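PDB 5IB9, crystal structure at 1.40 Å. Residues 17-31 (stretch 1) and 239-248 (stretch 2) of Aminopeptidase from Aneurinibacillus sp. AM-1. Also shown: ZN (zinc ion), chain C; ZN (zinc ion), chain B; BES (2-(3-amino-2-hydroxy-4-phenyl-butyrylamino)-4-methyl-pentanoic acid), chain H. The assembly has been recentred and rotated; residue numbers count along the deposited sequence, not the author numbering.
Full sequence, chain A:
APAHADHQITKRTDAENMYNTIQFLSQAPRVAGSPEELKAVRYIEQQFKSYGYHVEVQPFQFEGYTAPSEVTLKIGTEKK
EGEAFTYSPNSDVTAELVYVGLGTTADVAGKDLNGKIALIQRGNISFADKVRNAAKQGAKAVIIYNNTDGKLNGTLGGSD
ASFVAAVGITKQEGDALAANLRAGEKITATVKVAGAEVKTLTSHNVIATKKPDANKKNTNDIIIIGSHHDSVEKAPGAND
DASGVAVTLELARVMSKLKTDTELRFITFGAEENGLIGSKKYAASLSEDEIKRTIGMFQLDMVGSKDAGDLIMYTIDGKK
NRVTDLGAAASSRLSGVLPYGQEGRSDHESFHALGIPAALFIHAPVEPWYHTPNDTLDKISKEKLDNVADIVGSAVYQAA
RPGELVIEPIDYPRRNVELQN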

ATOM      1  N   ASN A  17     -30.819  18.880   5.413  1.00 14.88           N
ATOM      2  CA  ASN A  17     -29.986  18.161   4.408  1.00 13.71           C
ATOM      3  C   ASN A  17     -29.190  17.111   5.207  1.00 13.00           C
ATOM      4  O   ASN A  17     -29.052  15.940   4.809  1.00 12.75           O
ATOM      5  N   MET A  18     -28.559  17.578   6.309  1.00 14.14           N
ATOM      6  CA  MET A  18     -27.679  16.650   7.010  1.00 12.31           C
ATOM      7  C   MET A  18     -28.377  15.508   7.642  1.00 12.93           C
ATOM      8  O   MET A  18     -27.968  14.370   7.618  1.00 14.17           O
ATOM      9  N   TYR A  19     -29.537  15.798   8.267  1.00 12.47           N
ATOM     10  CA  TYR A  19     -30.317  14.722   8.824  1.00 13.78           C
ATOM     11  C   TYR A  19     -30.788  13.728   7.695  1.00 10.64           C
ATOM     12  O   TYR A  19     -30.721  12.543   7.899  1.00 13.47           O
ATOM     13  N   ASN A  20     -31.176  14.301   6.575  1.00 12.37           N
ATOM     14  CA  ASN A  20     -31.633  13.409   5.423  1.00 13.16           C
ATOM     15  C   ASN A  20     -30.464  12.519   4.943  1.00 11.78           C
ATOM     16  O   ASN A  20     -30.684  11.347   4.597  1.00 14.14           O
ATOM     17  N   THR A  21     -29.260  13.099   4.885  1.00 11.36           N
ATOM     18  CA  THR A  21     -28.169  12.194   4.566  1.00 10.67           C
ATOM     19  C   THR A  21     -27.974  11.055   5.532  1.00 11.82           C
ATOM     20  O   THR A  21     -27.780   9.881   5.155  1.00 11.77           O
ATOM     21  N   ILE A  22     -28.060  11.344   6.839  1.00 10.42           N
ATOM     22  CA  ILE A  22     -27.906  10.261   7.860  1.00 10.89           C
ATOM     23  C   ILE A  22     -29.054   9.226   7.721  1.00 10.57           C
ATOM     24  O   ILE A  22     -28.815   8.031   7.898  1.00 11.50           O
ATOM     25  N   GLN A  23     -30.254   9.744   7.502  1.00 13.43           N
ATOM     26  CA  GLN A  23     -31.425   8.859   7.388  1.00 15.51           C
ATOM     27  C   GLN A  23     -31.174   7.898   6.216  1.00 14.40           C
ATOM     28  O   GLN A  23     -31.376   6.681   6.406  1.00 16.26           O
ATOM     29  N   PHE A  24     -30.681   8.433   5.100  1.00 13.28           N
ATOM     30  CA  PHE A  24     -30.409   7.537   3.925  1.00 13.05           C
ATOM     31  C   PHE A  24     -29.358   6.490   4.315  1.00 15.18           C
ATOM     32  O   PHE A  24     -29.497   5.269   4.060  1.00 14.10           O
ATOM     33  N   LEU A  25     -28.184   6.947   4.846  1.00 11.81           N
ATOM     34  CA  LEU A  25     -27.044   6.088   5.017  1.00 13.27           C
ATOM     35  C   LEU A  25     -27.216   4.998   6.086  1.00 11.21           C
ATOM     36  O   LEU A  25     -26.648   3.932   6.029  1.00 12.41           O
ATOM     37  N   SER A  26     -28.017   5.365   7.115  1.00 13.22           N
ATOM     38  CA  SER A  26     -28.085   4.499   8.280  1.00 13.97           C
ATOM     39  C   SER A  26     -29.305   3.551   8.229  1.00 15.77           C
ATOM     40  O   SER A  26     -29.704   3.012   9.286  1.00 16.16           O
ATOM     41  N   GLN A  27     -29.831   3.293   7.031  1.00 14.92           N
ATOM     42  CA  GLN A  27     -30.862   2.223   6.918  1.00 17.79           C
ATOM     43  C   GLN A  27     -30.314   0.838   7.203  1.00 18.53           C
ATOM     44  O   GLN A  27     -31.093  -0.142   7.482  1.00 20.27           O
ATOM     45  N   ALA A  28     -28.989   0.649   7.115  1.00 15.48           N
ATOM     46  CA  ALA A  28     -28.376  -0.590   7.407  1.00 15.92           C
ATOM     47  C   ALA A  28     -26.880  -0.309   7.685  1.00 14.80           C
ATOM     48  O   ALA A  28     -26.351   0.701   7.187  1.00 16.26           O
ATOM     49  N   PRO A  29     -26.170  -1.152   8.414  1.00 13.83           N
ATOM     50  CA  PRO A  29     -24.715  -1.022   8.558  1.00 14.10           C
ATOM     51  C   PRO A  29     -24.009  -0.992   7.202  1.00 13.71           C
ATOM     52  O   PRO A  29     -24.468  -1.573   6.233  1.00 15.54           O
ATOM     53  N   ARG A  30     -22.882  -0.283   7.198  1.00 13.78           N
ATOM     54  CA  ARG A  30     -22.120  -0.108   5.943  1.00 12.67           C
ATOM     55  C   ARG A  30     -20.766  -0.734   6.133  1.00 10.80           C
ATOM     56  O   ARG A  30     -19.689  -0.065   6.186  1.00 13.11           O
ATOM     57  N   VAL A  31     -20.677  -2.074   6.174  1.00 13.66           N
ATOM     58  CA  VAL A  31     -19.406  -2.671   6.480  1.00 12.24           C
ATOM     59  C   VAL A  31     -18.457  -2.553   5.286  1.00 12.85           C
ATOM     60  O   VAL A  31     -18.917  -2.697   4.137  1.00 13.82           O
ATOM     61  N   ASN A 239     -24.299   7.851  13.815  1.00 11.27           N
ATOM     62  CA  ASN A 239     -23.329   8.859  14.277  1.00 11.96           C
ATOM     63  C   ASN A 239     -21.915   8.516  13.852  1.00 11.75           C
ATOM     64  O   ASN A 239     -21.139   9.487  13.560  1.00 12.24           O
ATOM     65  N   ASP A 240     -21.557   7.227  13.888  1.00 11.64           N
ATOM     66  CA  ASP A 240     -20.215   6.753  13.551  1.00 10.41           C
ATOM     67  C   ASP A 240     -20.330   6.080  12.187  1.00 11.80           C
ATOM     68  O   ASP A 240     -20.511   4.865  12.156  1.00 12.48           O
ATOM     69  N   ASP A 241     -20.197   6.728  10.997  1.00 10.82           N
ATOM     70  CA  ASP A 241     -19.831   8.122  10.885  1.00  9.18           C
ATOM     71  C   ASP A 241     -20.677   8.715   9.793  1.00 10.61           C
ATOM     72  O   ASP A 241     -20.226   9.619   9.075  1.00 10.99           O
ATOM     73  N   ALA A 242     -21.987   8.323   9.706  1.00 10.30           N
ATOM     74  CA  ALA A 242     -22.840   9.131   8.813  1.00  9.20           C
ATOM     75  C   ALA A 242     -22.935  10.586   9.147  1.00  9.69           C
ATOM     76  O   ALA A 242     -23.062  11.432   8.231  1.00 10.62           O
ATOM     77  N   SER A 243     -22.847  10.932  10.433  1.00  9.92           N
ATOM     78  CA  SER A 243     -22.833  12.284  10.842  1.00 10.49           C
ATOM     79  C   SER A 243     -21.732  13.074  10.146  1.00  9.69           C
ATOM     80  O   SER A 243     -21.993  14.136   9.608  1.00  9.74           O
ATOM     81  N   GLY A 244     -20.518  12.549  10.199  1.00 10.33           N
ATOM     82  CA  GLY A 244     -19.418  13.263   9.562  1.00 10.52           C
ATOM     83  C   GLY A 244     -19.566  13.342   8.038  1.00  9.91           C
ATOM     84  O   GLY A 244     -19.186  14.314   7.478  1.00  9.15           O
ATOM     85  N   VAL A 245     -20.083  12.287   7.442  1.00  8.42           N
ATOM     86  CA  VAL A 245     -20.339  12.313   5.973  1.00  8.46           C
ATOM     87  C   VAL A 245     -21.346  13.429   5.684  1.00  8.57           C
ATOM     88  O   VAL A 245     -21.142  14.197   4.713  1.00  9.33           O
ATOM     89  N   ALA A 246     -22.385  13.506   6.531  1.00 10.21           N
ATOM     90  CA  ALA A 246     -23.383  14.521   6.285  1.00  9.89           C
ATOM     91  C   ALA A 246     -22.874  15.961   6.393  1.00  8.09           C
ATOM     92  O   ALA A 246     -23.205  16.856   5.589  1.00 11.28           O
ATOM     93  N   VAL A 247     -21.980  16.188   7.394  1.00 10.00           N
ATOM     94  CA  VAL A 247     -21.315  17.547   7.508  1.00  9.11           C
ATOM     95  C   VAL A 247     -20.354  17.794   6.341  1.00  8.92           C
ATOM     96  O   VAL A 247     -20.301  18.861   5.800  1.00 11.17           O
ATOM     97  N   THR A 248     -19.660  16.748   5.909  1.00  8.80           N
ATOM     98  CA  THR A 248     -18.736  16.844   4.766  1.00  8.91           C
ATOM     99  C   THR A 248     -19.517  17.271   3.486  1.00 10.30           C
ATOM    100  O   THR A 248     -19.105  18.222   2.845  1.00  9.79           O
TER

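Two helices, 17-25 and 239-248, run roughly antiparallel, their N-to-C directions 138° apart and their axes approaching to 8.5 Å. So close an approach suits alanine: Ala242 and Ala246 both point toward the first helix, and their methyls let the backbones draw near, with CA of Met18 4.8 Å from CA of Ala246.

The apolar contacts centre on these two methyls. Met18 (chi1 m, chi2 t, chi3 m) sets its CB 3.9 Å from Ala246 CB, while its flexible chain carries SD to 3.8 Å from Val247 CG2. Ile22 (m, t) leaves its backbone sideways, yet its branched chain reaches both alanines: CG2 lies 4.0 Å from Ala242 CB and CG1 3.9 Å from Ala246 CB. Leu25 (m, t) packs CB 4.0 Å from Ala242 CB and CD1 3.9 Å from Val245 CG1, the valine being in the t rotamer.

No direct hydrogen bond joins the stretches; water supplies the polar links. Thr21 (m) serves both needs: its CG2 lies 3.8 Å from Ala246 CB, and its OG1 hydrogen-bonds water 1 at 2.7 Å, which donates to Ala246 O at 2.9 Å. Beyond the helix, Arg30 (m, t, m, chi4 -71°) extends back so that NH1 donates to Leu25 O at 2.8 Å. Its NH2 and the backbone Asp241 N both donate to water 2, at 2.9 and 2.8 Å, and Ala242 CB covers one face of the guanidinium.

Asn239, Asp240, Asp241 and Ser243 all point away from the first helix. Ser243 (p) returns OG to Asn239 O at 2.6 Å. Asp240 (t) bridges two zinc ions, OD1 binding chain C zinc at 2.0 Å and OD2 chain B zinc at 1.8 Å; BES O2 binds each zinc at 2.1 Å.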

ATOM      1  CB  ASN A  17     -29.078  19.091   3.676  1.00 15.50           C
ATOM      2  CG  ASN A  17     -29.771  19.984   2.704  1.00 18.13           C
ATOM      3  OD1 ASN A  17     -30.974  19.776   2.365  1.00 19.66           O
ATOM      4  ND2 ASN A  17     -28.995  20.917   2.129  1.00 15.90           N
ATOM      5  CB  MET A  18     -26.833  17.399   8.081  1.00 10.88           C
ATOM      6  CG  MET A  18     -25.900  18.353   7.350  1.00 11.11           C
ATOM      7  SD  MET A  18     -24.724  19.251   8.478  1.00 12.92           S
ATOM      8  CE  MET A  18     -25.799  20.436   9.247  1.00 15.91           C
ATOM      9  CB  TYR A  19     -31.607  15.354   9.484  1.00 14.72           C
ATOM     10  CG  TYR A  19     -32.493  14.400  10.222  1.00 17.26           C
ATOM     11  CD1 TYR A  19     -32.260  13.990  11.545  1.00 20.97           C
ATOM     12  CD2 TYR A  19     -33.581  13.848   9.511  1.00 25.24           C
ATOM     13  CE1 TYR A  19     -33.175  13.061  12.212  1.00 21.77           C
ATOM     14  CE2 TYR A  19     -34.448  12.920  10.132  1.00 25.36           C
ATOM     15  CZ  TYR A  19     -34.218  12.536  11.445  1.00 24.82           C
ATOM     16  OH  TYR A  19     -35.114  11.601  12.004  1.00 27.93           O
ATOM     17  CB  ASN A  20     -32.182  14.282   4.314  1.00 14.83           C
ATOM     18  CG  ASN A  20     -33.579  14.856   4.694  1.00 19.24           C
ATOM     19  OD1 ASN A  20     -34.163  14.449   5.682  1.00 22.68           O
ATOM     20  ND2 ASN A  20     -34.009  15.865   3.939  1.00 26.13           N
ATOM     21  CB  THR A  21     -26.837  13.078   4.539  1.00  9.42           C
ATOM     22  OG1 THR A  21     -26.864  14.004   3.471  1.00 14.30           O
ATOM     23  CG2 THR A  21     -25.567  12.144   4.449  1.00 11.69           C
ATOM     24  CB  ILE A  22     -27.799  10.811   9.349  1.00 10.94           C
ATOM     25  CG1 ILE A  22     -26.583  11.787   9.356  1.00 12.41           C
ATOM     26  CG2 ILE A  22     -27.699   9.734  10.330  1.00 12.44           C
ATOM     27  CD1 ILE A  22     -26.530  12.736  10.650  1.00 12.87           C
ATOM     28  CB  GLN A  23     -32.620   9.720   7.040  1.00 16.34           C
ATOM     29  CG  GLN A  23     -33.934   8.898   7.004  1.00 18.54           C
ATOM     30  CD  GLN A  23     -35.129   9.860   6.870  1.00 30.33           C
ATOM     31  OE1 GLN A  23     -35.098  10.852   6.110  1.00 36.86           O
ATOM     32  NE2 GLN A  23     -36.165   9.603   7.639  1.00 36.04           N
ATOM     33  CB  PHE A  24     -30.018   8.334   2.642  1.00 14.04           C
ATOM     34  CG  PHE A  24     -29.707   7.414   1.509  1.00 14.85           C
ATOM     35  CD1 PHE A  24     -30.760   6.857   0.750  1.00 15.12           C
ATOM     36  CD2 PHE A  24     -28.369   6.938   1.338  1.00 14.55           C
ATOM     37  CE1 PHE A  24     -30.450   5.823  -0.205  1.00 15.56           C
ATOM     38  CE2 PHE A  24     -28.018   5.890   0.404  1.00 12.15           C
ATOM     39  CZ  PHE A  24     -29.142   5.396  -0.393  1.00 12.32           C
ATOM     40  CB  LEU A  25     -25.727   6.943   5.295  1.00 11.90           C
ATOM     41  CG  LEU A  25     -25.319   7.755   4.064  1.00 10.61           C
ATOM     42  CD1 LEU A  25     -24.224   8.622   4.637  1.00 15.08           C
ATOM     43  CD2 LEU A  25     -24.798   6.874   2.961  1.00 12.45           C
ATOM     44  CB  SER A  26     -28.136   5.353   9.600  1.00 15.65           C
ATOM     45  OG  SER A  26     -29.259   6.201   9.675  1.00 16.97           O
ATOM     46  CB  GLN A  27     -31.506   2.245   5.531  1.00 17.74           C
ATOM     47  CG  GLN A  27     -32.226   3.526   5.214  1.00 17.85           C
ATOM     48  CD  GLN A  27     -32.719   3.575   3.784  1.00 23.24           C
ATOM     49  OE1 GLN A  27     -33.891   3.154   3.500  1.00 24.62           O
ATOM     50  NE2 GLN A  27     -31.903   4.112   2.887  1.00 19.88           N
ATOM     51  CB  ALA A  28     -28.532  -1.590   6.162  1.00 17.99           C
ATOM     52  CB  PRO A  29     -24.324  -2.266   9.371  1.00 15.63           C
ATOM     53  CG  PRO A  29     -25.603  -2.672  10.085  1.00 15.74           C
ATOM     54  CD  PRO A  29     -26.678  -2.377   9.130  1.00 15.58           C
ATOM     55  CB  ARG A  30     -21.996   1.421   5.598  1.00 11.10           C
ATOM     56  CG  ARG A  30     -23.318   2.053   5.391  1.00 11.79           C
ATOM     57  CD  ARG A  30     -23.234   3.579   5.157  1.00 12.97           C
ATOM     58  NE  ARG A  30     -22.551   4.269   6.271  1.00 12.02           N
ATOM     59  CZ  ARG A  30     -23.097   4.432   7.521  1.00 11.12           C
ATOM     60  NH1 ARG A  30     -24.397   4.113   7.758  1.00 11.74           N
ATOM     61  NH2 ARG A  30     -22.375   5.010   8.482  1.00 11.02           N
ATOM     62  CB  VAL A  31     -19.624  -4.183   6.778  1.00 13.96           C
ATOM     63  CG1 VAL A  31     -18.296  -4.896   6.914  1.00 18.10           C
ATOM     64  CG2 VAL A  31     -20.428  -4.273   8.118  1.00 14.74           C
ATOM     65  CB  ASN A 239     -23.422   9.073  15.819  1.00 12.90           C
ATOM     66  CG  ASN A 239     -22.778  10.396  16.174  1.00 12.91           C
ATOM     67  OD1 ASN A 239     -23.020  11.405  15.499  1.00 12.76           O
ATOM     68  ND2 ASN A 239     -21.958  10.369  17.210  1.00 12.58           N
ATOM     69  CB  ASP A 240     -19.642   5.721  14.629  1.00 11.39           C
ATOM     70  CG  ASP A 240     -18.207   5.397  14.470  1.00 11.11           C
ATOM     71  OD1 ASP A 240     -17.599   6.188  13.511  1.00 11.86           O
ATOM     72  OD2 ASP A 240     -17.463   4.443  14.980  1.00 14.30           O
ATOM     73  CB  ASP A 241     -18.332   8.317  10.608  1.00 10.06           C
ATOM     74  CG  ASP A 241     -17.961   9.789  10.732  1.00 10.43           C
ATOM     75  OD1 ASP A 241     -18.616  10.626  11.386  1.00  9.91           O
ATOM     76  OD2 ASP A 241     -16.868  10.145  10.066  1.00  9.60           O
ATOM     77  CB  ALA A 242     -24.271   8.505   8.626  1.00 10.75           C
ATOM     78  CB  SER A 243     -22.695  12.379  12.389  1.00 11.56           C
ATOM     79  OG  SER A 243     -21.415  11.965  12.816  1.00 11.16           O
ATOM     80  CB  VAL A 245     -20.896  10.994   5.539  1.00  9.78           C
ATOM     81  CG1 VAL A 245     -21.388  11.164   4.050  1.00 10.15           C
ATOM     82  CG2 VAL A 245     -19.805   9.883   5.613  1.00  9.80           C
ATOM     83  CB  ALA A 246     -24.550  14.360   7.314  1.00 10.72           C
ATOM     84  CB  VAL A 247     -20.580  17.692   8.859  1.00  9.04           C
ATOM     85  CG1 VAL A 247     -19.905  19.071   8.990  1.00 11.41           C
ATOM     86  CG2 VAL A 247     -21.644  17.524  10.000  1.00 13.87           C
ATOM     87  CB  THR A 248     -17.991  15.544   4.533  1.00  9.05           C
ATOM     88  OG1 THR A 248     -17.172  15.249   5.681  1.00  9.13           O
ATOM     89  CG2 THR A 248     -16.993  15.679   3.312  1.00  9.86           C
TER
HETATM   90 ZN    ZN C1002     -15.714   6.812  13.174  1.00 13.08          ZN
HETATM   91 ZN    ZN B1001     -15.959   3.604  14.635  1.00 15.26          ZN
HETATM   92  N2  BES H1007     -14.891   7.208  15.575  1.00 29.66           N
HETATM   93  C1  BES H1007     -14.021   6.105  15.981  1.00 27.97           C
HETATM   94  C6  BES H1007     -12.858   6.686  16.783  1.00 33.25           C
HETATM   95  C7  BES H1007     -13.142   7.248  18.172  1.00 35.98           C
HETATM   96  C8  BES H1007     -14.060   6.652  19.072  1.00 34.28           C
HETATM   97  C12 BES H1007     -12.419   8.393  18.574  1.00 37.64           C
HETATM   98  C9  BES H1007     -14.239   7.211  20.355  1.00 36.77           C
HETATM   99  C11 BES H1007     -12.605   8.959  19.866  1.00 37.15           C
HETATM  100  C10 BES H1007     -13.523   8.362  20.744  1.00 38.14           C
HETATM  101  C2  BES H1007     -13.525   5.346  14.745  1.00 30.12           C
HETATM  102  O2  BES H1007     -14.736   5.197  14.007  1.00 16.18           O
HETATM  103  C3  BES H1007     -13.055   4.025  15.249  1.00 31.36           C
HETATM  104  O3  BES H1007     -13.890   3.266  15.729  1.00 33.29           O
HETATM  105  N1  BES H1007     -11.786   3.799  15.232  1.00 31.73           N
HETATM  106  C4  BES H1007     -11.275   2.546  15.797  1.00 32.45           C
HETATM  107  C13 BES H1007      -9.775   2.653  15.584  1.00 32.18           C
HETATM  108  C14 BES H1007      -9.346   2.705  14.114  1.00 36.21           C
HETATM  109  C15 BES H1007      -7.824   2.675  14.167  1.00 33.67           C
HETATM  110  C16 BES H1007      -9.929   1.602  13.230  1.00 31.23           C
HETATM  111  C5  BES H1007     -11.443   2.447  17.308  1.00 38.43           C
HETATM  112  O1  BES H1007     -11.351   1.309  17.856  1.00 42.14           O
HETATM  113  O4  BES H1007     -11.650   3.446  18.020  1.00 34.51           O
HETATM  114  O   HOH W   1     -25.638  16.340   4.188  1.00 12.91           O
HETATM  115  O   HOH W   2     -19.673   5.982   8.303  1.00 11.23           O